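Local coordinates for phosphotriesterase homology protein (Escherichia coli, PDB 1BF6) that hydrolyses phosphorylated glyceryl acetates and aromatic acetates and propionates, as a zinc-dependent member of the phosphotriesterase family, at residues A[5-10]-A[281-286]; A[47-52]-A[73-78]; A[203-208]-A[235-240]. All coordinates share one frame; numbering follows the deposited sequence.

Contact 1: residues A[5-10]-A[281-286]; sequences TGYTLA and MLRENP
Hydrogen bonding between residues 5-10, with their strand 7-9, and the helix at 281-286 centres on one carbonyl. Thr-8 N donates to Leu-282 O across 2.8 Å and reaches it nearly along the C=O axis. Pro-286, one turn further on, has no N-H to offer that oxygen, and the helix is kinked there; the strand supplies a donor instead. Tyr-7 CA sends a CA-H...O contact of 3.3 Å to the same Leu-282 O. Arg-283 adds a weak bond from NE to Thr-5 O, its chain leaving with CG anti to the backbone N and bending at chi3 (-60°). One water gives protons to Gly-6 O and, weakly, to Arg-283 O, and also bonds Thr-8 OG1, whose protein partner is Asn-49 ND2.

The arrangement belongs to a TIM barrel closing on itself: the C-terminal helix 275-289 lies against the first barrel strand, and the axes of 7-9 and 281-286 cross at 87°.

Apolar packing gathers around the Tyr-7 ring. Leu-282 CD1 sits over its centre in a CH-pi contact, 4.0 Å from the centroid, while Leu-282 CB presses on Tyr-7 CD1 at 3.4 Å. Arg-283 CB lies at the ring edge. Tyr-7 OH bonds Asp-279, which, like Arg-283, binds beta-D-glucose. An alanine in place of Tyr-7 would lose both ring and hydroxyl, and would probably loosen the packing of Leu-282 and disturb the setting of Asp-279. Further along, Thr-8 CB meets Pro-286 CB at 3.3 Å, a tight carbon-carbon approach, with the side chains passing antiparallel to one another.

Contact 2: residues A[47-52]-A[73-78]; sequences VRNVIE and GINVVA
The amides of Asn-49 and Asn-75 stand almost perpendicular, their planes 87° apart, on the same side of two neighbouring parallel strands. Asn-49 OD1 comes against Asn-75 CB at 3.5 Å and is equally near Asn-75 OD1; the two OD1 atoms are both acceptors, so they lie close without a bond. Both ends of the Asn-49 amide are satisfied elsewhere, ND2 by Asp-3 O. The third flat group, the Arg-48 guanidinium, folds back on its own strand: NH1 donates to Val-47 O, which lies close to the guanidinium plane, although the donor stands above the carbonyl plane. Met-43 O takes a second bond from this NH1.

Four backbone bonds join the strands in parallel register. Asn-75 N and Val-77 N donate to Arg-48 O and Val-50 O, and Val-50 N and Glu-52 N donate back to Asn-75 O and Val-77 O. The straightest is Val-77 N to Val-50 O, 2.9 Å long with 165° at the hydrogen. Arg-48 O takes a further bond from a water that also donates to Gly-73 O. Gly-73 has a positive phi (85°), at which a CB would jam against the preceding carbonyl oxygen.

On the face of Asn-49 and Asn-75, Ile-51 CD1 also touches Val-77 CG2 at 3.8 Å. On the face of Val-50 and Val-76, Val-50 CG2 meets Ile-74 CD1 at 3.7 Å; this isoleucine methyl also touches Val-47 CG1.

Glu-52, near the zinc ligand His-13, turns OE2 to Thr-54 OG1 and the backbone N atoms of Leu-14 and His-15. The two strands belong to a beta-alpha-beta unit of the TIM barrel: helix 62-72 makes the crossover and touches Glu-52 and Val-76, helix 32-44 packs on Val-50 and Ile-74, and strand 7-12 flanks 47-52.

Contact 3: residues A[203-208]-A[235-240]; sequences AYVQFD and NRVMLS
Residues 203-208 and 235-240 make a buried pairing of adjacent parallel strands in the TIM barrel, the two strands of a beta-alpha-beta unit whose crossover is helix 218-230. The backbone bonds alternate in direction: Val-205 N and Phe-207 N donate to Arg-236 O and Met-238 O, and Met-238 N and Ser-240 N to Val-205 O and Phe-207 O. Val-205 N meets Arg-236 O nearly along its C=O axis, at 2.9 Å. The last bond, from Ser-240 N, is less regular, its donor standing above the plane of the Phe-207 carbonyl.

Val-205, Val-237, Phe-207 and Leu-239 share the face turned to the helices. Val-237 reaches Phe-207 CD1 with CG1 and Val-205 CG2 with its own CG2, both at 3.9 Å, while Leu-239 CD2 lies against Phe-207 CB. Met-224 and Leu-225 of helix 218-230 pack on Phe-207. On the other face the Met-238 side chain runs alongside that of Gln-206, CB of Met-238 near CG of Gln-206.

At the C-terminal ends, where the metal site lies, Asp-208 CB and Ser-240 CB touch at 3.6 Å. Asp-208 OD1 bonds ND1 of the zinc ligand His-185, a second-shell bond that would orient the imidazole and may make it a better donor to zinc. Ser-240 OG is held by Glu-12 OE2 and His-11 N.

At the opposite end Arg-236 bends at chi2 (-56°) and crosses Tyr-204. Its NH1 turns back to donate to Asn-235 O, and its CD methylene stands over the centre of the Tyr-204 ring, 3.7 Å from the centroid, in a CH-pi contact.

All three contacts belong to one barrel but differ in chemistry with their place in it. Contacts 2 and 3 are buried pairings of adjacent strands, each joining the two strands of a beta-alpha-beta unit and each built on four backbone bonds; their centres lie about 17 Å apart and they do not touch. Contact 1, partly buried, is instead strand against helix, with a single strong direct bond and bridging waters. It joins the other two: Leu-9 O pairs with Ile-51 N in contact 2, while Ala-10 N meets Leu-239 O in contact 3, and Asn-285 ND2 reaches Val-237 O. Contacts 2 and 3 run toward the zinc site; contact 1 holds a sugar-binding arginine.

Contact 1: residues A[5-10]-A[281-286]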
loop_
_atom_site.group_PDB
_atom_site.type_symbol
_atom_site.label_atom_id
_atom_site.label_comp_id
_atom_site.label_asym_id
_atom_site.label_seq_id
_atom_site.Cartn_x
_atom_site.Cartn_y
_atom_site.Cartn_z
ATOM N N THR A 5 4.872 17.356 -6.254
ATOM C CA THR A 5 6.104 17.615 -6.999
ATOM C C THR A 5 7.154 16.523 -6.771
ATOM O O THR A 5 8.130 16.428 -7.520
ATOM C CB THR A 5 6.722 18.990 -6.651
ATOM O OG1 THR A 5 7.304 18.949 -5.345
ATOM C CG2 THR A 5 5.660 20.088 -6.702
ATOM N N GLY A 6 6.953 15.693 -5.750
ATOM C CA GLY A 6 7.910 14.630 -5.471
ATOM C C GLY A 6 7.365 13.229 -5.685
ATOM O O GLY A 6 6.186 13.058 -5.991
ATOM N N TYR A 7 8.222 12.224 -5.508
ATOM C CA TYR A 7 7.838 10.827 -5.671
ATOM C C TYR A 7 7.012 10.315 -4.488
ATOM O O TYR A 7 7.106 10.837 -3.370
ATOM C CB TYR A 7 9.077 9.945 -5.810
ATOM C CG TYR A 7 9.887 10.167 -7.073
ATOM C CD1 TYR A 7 9.263 10.459 -8.292
ATOM C CD2 TYR A 7 11.271 10.006 -7.066
ATOM C CE1 TYR A 7 9.996 10.573 -9.465
ATOM C CE2 TYR A 7 12.012 10.120 -8.228
ATOM C CZ TYR A 7 11.373 10.400 -9.424
ATOM O OH TYR A 7 12.104 10.511 -10.578
ATOM N N THR A 8 6.246 9.259 -4.742
ATOM C CA THR A 8 5.400 8.647 -3.725
ATOM C C THR A 8 5.568 7.126 -3.724
ATOM O O THR A 8 5.496 6.485 -4.782
ATOM C CB THR A 8 3.885 8.973 -3.988
ATOM O OG1 THR A 8 3.661 10.382 -3.897
ATOM C CG2 THR A 8 2.988 8.243 -2.981
ATOM N N LEU A 9 5.842 6.558 -2.545
ATOM C CA LEU A 9 5.947 5.101 -2.383
ATOM C C LEU A 9 4.503 4.743 -1.998
ATOM O O LEU A 9 4.030 5.121 -0.934
ATOM C CB LEU A 9 6.931 4.741 -1.266
ATOM C CG LEU A 9 8.379 4.466 -1.712
ATOM C CD1 LEU A 9 8.928 5.604 -2.550
ATOM C CD2 LEU A 9 9.257 4.203 -0.497
ATOM N N ALA A 10 3.824 4.043 -2.898
ATOM C CA ALA A 10 2.404 3.705 -2.757
ATOM C C ALA A 10 1.968 2.698 -1.695
ATOM O O ALA A 10 0.774 2.591 -1.412
ATOM C CB ALA A 10 1.855 3.275 -4.119
ATOM N N MET A 281 4.787 6.645 -13.098
ATOM C CA MET A 281 4.468 5.727 -12.006
ATOM C C MET A 281 4.755 6.288 -10.618
ATOM O O MET A 281 3.917 6.166 -9.720
ATOM C CB MET A 281 5.191 4.388 -12.195
ATOM C CG MET A 281 4.878 3.681 -13.516
ATOM S SD MET A 281 5.814 2.145 -13.735
ATOM C CE MET A 281 7.398 2.774 -14.304
ATOM N N LEU A 282 5.902 6.948 -10.449
ATOM C CA LEU A 282 6.292 7.493 -9.148
ATOM C C LEU A 282 5.755 8.854 -8.723
ATOM O O LEU A 282 5.670 9.133 -7.528
ATOM C CB LEU A 282 7.822 7.498 -9.003
ATOM C CG LEU A 282 8.540 6.150 -8.890
ATOM C CD1 LEU A 282 10.055 6.401 -8.757
ATOM C CD2 LEU A 282 8.019 5.377 -7.672
ATOM N N ARG A 283 5.431 9.720 -9.682
ATOM C CA ARG A 283 4.938 11.047 -9.338
ATOM C C ARG A 283 3.537 11.353 -9.859
ATOM O O ARG A 283 2.661 11.730 -9.081
ATOM C CB ARG A 283 5.917 12.136 -9.815
ATOM C CG ARG A 283 5.489 13.573 -9.480
ATOM C CD ARG A 283 6.181 14.603 -10.379
ATOM N NE ARG A 283 7.631 14.534 -10.226
ATOM C CZ ARG A 283 8.516 14.485 -11.225
ATOM N NH1 ARG A 283 8.125 14.510 -12.498
ATOM N NH2 ARG A 283 9.808 14.346 -10.938
ATOM N N GLU A 284 3.325 11.192 -11.164
ATOM C CA GLU A 284 2.031 11.515 -11.760
ATOM C C GLU A 284 0.876 10.703 -11.195
ATOM O O GLU A 284 -0.070 11.264 -10.634
ATOM C CB GLU A 284 2.078 11.370 -13.276
ATOM C CG GLU A 284 3.063 12.313 -13.949
ATOM C CD GLU A 284 2.860 12.406 -15.459
ATOM O OE1 GLU A 284 1.770 12.020 -15.954
ATOM O OE2 GLU A 284 3.791 12.879 -16.150
ATOM N N ASN A 285 0.977 9.387 -11.316
ATOM C CA ASN A 285 -0.067 8.490 -10.823
ATOM C C ASN A 285 -0.482 8.730 -9.368
ATOM O O ASN A 285 -1.664 8.908 -9.093
ATOM C CB ASN A 285 0.309 7.014 -11.059
ATOM C CG ASN A 285 0.265 6.625 -12.523
ATOM O OD1 ASN A 285 -0.131 7.415 -13.380
ATOM N ND2 ASN A 285 0.669 5.402 -12.818
ATOM N N PRO A 286 0.475 8.758 -8.422
ATOM C CA PRO A 286 0.127 8.986 -7.013
ATOM C C PRO A 286 -0.557 10.336 -6.779
ATOM O O PRO A 286 -1.508 10.435 -5.992
ATOM C CB PRO A 286 1.483 8.946 -6.316
ATOM C CG PRO A 286 2.268 8.001 -7.149
ATOM C CD PRO A 286 1.908 8.423 -8.554
HETATM O O HOH W 1 3.618 12.177 -5.937
HETATM O O HOH W 2 4.165 4.870 -7.139
#

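Contact 2: residues A[47-52]-A[73-78]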
loop_
_atom_site.group_PDB
_atom_site.type_symbol
_atom_site.label_atom_id
_atom_site.label_comp_id
_atom_site.label_asym_id
_atom_site.label_seq_id
_atom_site.Cartn_x
_atom_site.Cartn_y
_atom_site.Cartn_z
ATOM N N VAL A 47 11.843 11.562 -3.142
ATOM C CA VAL A 47 10.593 11.092 -2.544
ATOM C C VAL A 47 10.081 12.130 -1.568
ATOM O O VAL A 47 10.843 12.653 -0.746
ATOM C CB VAL A 47 10.778 9.740 -1.797
ATOM C CG1 VAL A 47 9.456 9.333 -1.083
ATOM C CG2 VAL A 47 11.185 8.651 -2.793
ATOM N N ARG A 48 8.785 12.423 -1.640
ATOM C CA ARG A 48 8.186 13.394 -0.737
ATOM C C ARG A 48 7.008 12.810 0.067
ATOM O O ARG A 48 6.712 13.298 1.154
ATOM C CB ARG A 48 7.746 14.648 -1.511
ATOM C CG ARG A 48 8.908 15.463 -2.078
ATOM C CD ARG A 48 9.724 16.082 -0.949
ATOM N NE ARG A 48 10.859 16.873 -1.432
ATOM C CZ ARG A 48 12.092 16.399 -1.621
ATOM N NH1 ARG A 48 12.383 15.126 -1.374
ATOM N NH2 ARG A 48 13.037 17.206 -2.071
ATOM N N ASN A 49 6.396 11.746 -0.452
ATOM C CA ASN A 49 5.236 11.102 0.198
ATOM C C ASN A 49 5.356 9.586 0.341
ATOM O O ASN A 49 5.851 8.906 -0.555
ATOM C CB ASN A 49 3.958 11.369 -0.613
ATOM C CG ASN A 49 3.870 12.795 -1.117
ATOM O OD1 ASN A 49 3.602 13.722 -0.355
ATOM N ND2 ASN A 49 4.140 12.978 -2.404
ATOM N N VAL A 50 4.797 9.060 1.431
ATOM C CA VAL A 50 4.776 7.619 1.691
ATOM C C VAL A 50 3.361 7.305 2.164
ATOM O O VAL A 50 2.896 7.933 3.107
ATOM C CB VAL A 50 5.763 7.178 2.826
ATOM C CG1 VAL A 50 5.544 5.692 3.159
ATOM C CG2 VAL A 50 7.224 7.378 2.378
ATOM N N ILE A 51 2.701 6.364 1.489
ATOM C CA ILE A 51 1.346 5.937 1.850
ATOM C C ILE A 51 1.513 4.749 2.818
ATOM O O ILE A 51 1.896 3.645 2.418
ATOM C CB ILE A 51 0.524 5.495 0.610
ATOM C CG1 ILE A 51 0.735 6.476 -0.559
ATOM C CG2 ILE A 51 -0.985 5.428 0.967
ATOM C CD1 ILE A 51 0.389 7.937 -0.255
ATOM N N GLU A 52 1.254 5.012 4.091
ATOM C CA GLU A 52 1.398 4.020 5.147
ATOM C C GLU A 52 0.170 3.102 5.233
ATOM O O GLU A 52 -0.959 3.564 5.447
ATOM C CB GLU A 52 1.701 4.749 6.452
ATOM C CG GLU A 52 2.771 4.076 7.308
ATOM C CD GLU A 52 2.214 2.982 8.190
ATOM O OE1 GLU A 52 0.975 2.895 8.324
ATOM O OE2 GLU A 52 3.017 2.215 8.769
ATOM N N GLY A 73 10.520 15.753 7.523
ATOM C CA GLY A 73 9.847 16.575 6.534
ATOM C C GLY A 73 9.120 15.756 5.479
ATOM O O GLY A 73 8.480 16.310 4.581
ATOM N N ILE A 74 9.225 14.432 5.555
ATOM C CA ILE A 74 8.529 13.608 4.585
ATOM C C ILE A 74 7.034 13.645 4.941
ATOM O O ILE A 74 6.671 13.982 6.070
ATOM C CB ILE A 74 9.066 12.157 4.555
ATOM C CG1 ILE A 74 8.746 11.525 3.194
ATOM C CG2 ILE A 74 8.519 11.349 5.743
ATOM C CD1 ILE A 74 9.456 10.237 2.914
ATOM N N ASN A 75 6.181 13.430 3.944
ATOM C CA ASN A 75 4.740 13.427 4.180
ATOM C C ASN A 75 4.232 11.994 4.252
ATOM O O ASN A 75 4.466 11.190 3.351
ATOM C CB ASN A 75 3.988 14.190 3.086
ATOM C CG ASN A 75 2.489 14.250 3.355
ATOM O OD1 ASN A 75 1.678 13.755 2.566
ATOM N ND2 ASN A 75 2.117 14.852 4.483
ATOM N N VAL A 76 3.522 11.677 5.326
ATOM C CA VAL A 76 2.998 10.332 5.497
ATOM C C VAL A 76 1.466 10.312 5.479
ATOM O O VAL A 76 0.823 11.021 6.257
ATOM C CB VAL A 76 3.473 9.716 6.828
ATOM C CG1 VAL A 76 2.860 8.339 7.012
ATOM C CG2 VAL A 76 5.004 9.628 6.857
ATOM N N VAL A 77 0.899 9.516 4.578
ATOM C CA VAL A 77 -0.547 9.376 4.500
ATOM C C VAL A 77 -0.923 8.109 5.266
ATOM O O VAL A 77 -0.553 7.006 4.863
ATOM C CB VAL A 77 -1.048 9.252 3.043
ATOM C CG1 VAL A 77 -2.568 9.019 3.023
ATOM C CG2 VAL A 77 -0.676 10.518 2.250
ATOM N N ALA A 78 -1.619 8.289 6.388
ATOM C CA ALA A 78 -2.074 7.185 7.234
ATOM C C ALA A 78 -3.335 6.498 6.681
ATOM O O ALA A 78 -4.039 7.061 5.841
ATOM C CB ALA A 78 -2.315 7.697 8.653
HETATM O O HOH W 3 7.549 15.790 1.896
#

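Contact 3: residues A[203-208]-A[235-240]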
loop_
_atom_site.group_PDB
_atom_site.type_symbol
_atom_site.label_atom_id
_atom_site.label_comp_id
_atom_site.label_asym_id
_atom_site.label_seq_id
_atom_site.Cartn_x
_atom_site.Cartn_y
_atom_site.Cartn_z
ATOM N N ALA A 203 -9.296 -0.030 -12.588
ATOM C CA ALA A 203 -8.560 0.049 -11.338
ATOM C C ALA A 203 -7.056 0.302 -11.557
ATOM O O ALA A 203 -6.566 0.217 -12.696
ATOM C CB ALA A 203 -8.766 -1.249 -10.541
ATOM N N TYR A 204 -6.373 0.736 -10.493
ATOM C CA TYR A 204 -4.915 0.927 -10.526
ATOM C C TYR A 204 -4.326 -0.362 -9.941
ATOM O O TYR A 204 -4.990 -1.065 -9.157
ATOM C CB TYR A 204 -4.467 2.095 -9.663
ATOM C CG TYR A 204 -4.677 3.454 -10.286
ATOM C CD1 TYR A 204 -5.951 4.010 -10.376
ATOM C CD2 TYR A 204 -3.588 4.209 -10.742
ATOM C CE1 TYR A 204 -6.145 5.285 -10.898
ATOM C CE2 TYR A 204 -3.764 5.493 -11.266
ATOM C CZ TYR A 204 -5.052 6.025 -11.341
ATOM O OH TYR A 204 -5.253 7.290 -11.849
ATOM N N VAL A 205 -3.116 -0.708 -10.375
ATOM C CA VAL A 205 -2.423 -1.906 -9.899
ATOM C C VAL A 205 -1.063 -1.513 -9.312
ATOM O O VAL A 205 -0.473 -0.496 -9.697
ATOM C CB VAL A 205 -2.232 -2.961 -11.019
ATOM C CG1 VAL A 205 -3.589 -3.534 -11.447
ATOM C CG2 VAL A 205 -1.489 -2.346 -12.225
ATOM N N GLN A 206 -0.587 -2.309 -8.357
ATOM C CA GLN A 206 0.686 -2.029 -7.716
ATOM C C GLN A 206 1.723 -3.142 -7.758
ATOM O O GLN A 206 1.405 -4.318 -7.600
ATOM C CB GLN A 206 0.466 -1.622 -6.269
ATOM C CG GLN A 206 -0.186 -0.280 -6.131
ATOM C CD GLN A 206 -0.570 0.055 -4.719
ATOM O OE1 GLN A 206 -0.254 -0.677 -3.758
ATOM N NE2 GLN A 206 -1.281 1.161 -4.574
ATOM N N PHE A 207 2.952 -2.743 -8.093
ATOM C CA PHE A 207 4.109 -3.629 -8.097
ATOM C C PHE A 207 4.784 -3.073 -6.846
ATOM O O PHE A 207 5.633 -2.171 -6.916
ATOM C CB PHE A 207 4.984 -3.414 -9.349
ATOM C CG PHE A 207 4.431 -4.051 -10.612
ATOM C CD1 PHE A 207 3.140 -3.751 -11.071
ATOM C CD2 PHE A 207 5.204 -4.948 -11.352
ATOM C CE1 PHE A 207 2.634 -4.340 -12.243
ATOM C CE2 PHE A 207 4.708 -5.539 -12.520
ATOM C CZ PHE A 207 3.417 -5.235 -12.968
ATOM N N ASP A 208 4.330 -3.556 -5.690
ATOM C CA ASP A 208 4.816 -3.076 -4.389
ATOM C C ASP A 208 5.625 -4.055 -3.535
ATOM O O ASP A 208 5.801 -3.815 -2.334
ATOM C CB ASP A 208 3.643 -2.543 -3.549
ATOM C CG ASP A 208 2.487 -3.530 -3.457
ATOM O OD1 ASP A 208 2.720 -4.752 -3.553
ATOM O OD2 ASP A 208 1.328 -3.073 -3.325
ATOM N N ASN A 235 -0.026 4.598 -16.958
ATOM C CA ASN A 235 -0.791 5.550 -16.150
ATOM C C ASN A 235 -1.699 4.868 -15.106
ATOM O O ASN A 235 -2.439 5.548 -14.395
ATOM C CB ASN A 235 -1.608 6.514 -17.031
ATOM C CG ASN A 235 -2.667 5.805 -17.867
ATOM O OD1 ASN A 235 -2.627 4.581 -18.072
ATOM N ND2 ASN A 235 -3.615 6.586 -18.383
ATOM N N ARG A 236 -1.634 3.539 -15.015
ATOM C CA ARG A 236 -2.437 2.793 -14.035
ATOM C C ARG A 236 -1.578 1.965 -13.074
ATOM O O ARG A 236 -2.108 1.227 -12.241
ATOM C CB ARG A 236 -3.454 1.881 -14.736
ATOM C CG ARG A 236 -4.649 2.619 -15.326
ATOM C CD ARG A 236 -5.363 3.440 -14.265
ATOM N NE ARG A 236 -6.487 4.174 -14.839
ATOM C CZ ARG A 236 -6.443 5.443 -15.244
ATOM N NH1 ARG A 236 -5.328 6.159 -15.137
ATOM N NH2 ARG A 236 -7.506 5.981 -15.829
ATOM N N VAL A 237 -0.256 2.138 -13.163
ATOM C CA VAL A 237 0.703 1.398 -12.339
ATOM C C VAL A 237 1.421 2.255 -11.302
ATOM O O VAL A 237 1.890 3.359 -11.606
ATOM C CB VAL A 237 1.788 0.714 -13.229
ATOM C CG1 VAL A 237 2.789 -0.052 -12.368
ATOM C CG2 VAL A 237 1.151 -0.218 -14.216
ATOM N N MET A 238 1.454 1.764 -10.062
ATOM C CA MET A 238 2.165 2.433 -8.983
ATOM C C MET A 238 3.166 1.436 -8.372
ATOM O O MET A 238 3.025 0.216 -8.553
ATOM C CB MET A 238 1.214 3.056 -7.968
ATOM C CG MET A 238 0.408 4.205 -8.592
ATOM S SD MET A 238 -0.484 5.233 -7.434
ATOM C CE MET A 238 -1.796 4.113 -6.949
ATOM N N LEU A 239 4.178 1.961 -7.678
ATOM C CA LEU A 239 5.267 1.139 -7.139
ATOM C C LEU A 239 5.590 1.338 -5.670
ATOM O O LEU A 239 5.348 2.405 -5.109
ATOM C CB LEU A 239 6.556 1.447 -7.932
ATOM C CG LEU A 239 6.514 1.475 -9.470
ATOM C CD1 LEU A 239 7.853 1.994 -10.007
ATOM C CD2 LEU A 239 6.220 0.112 -10.038
ATOM N N SER A 240 6.196 0.301 -5.072
ATOM C CA SER A 240 6.632 0.334 -3.676
ATOM C C SER A 240 7.457 -0.909 -3.277
ATOM O O SER A 240 7.656 -1.816 -4.087
ATOM C CB SER A 240 5.440 0.519 -2.721
ATOM O OG SER A 240 5.619 1.687 -1.926
HETATM O O HOH W 4 -7.567 1.141 -15.336
#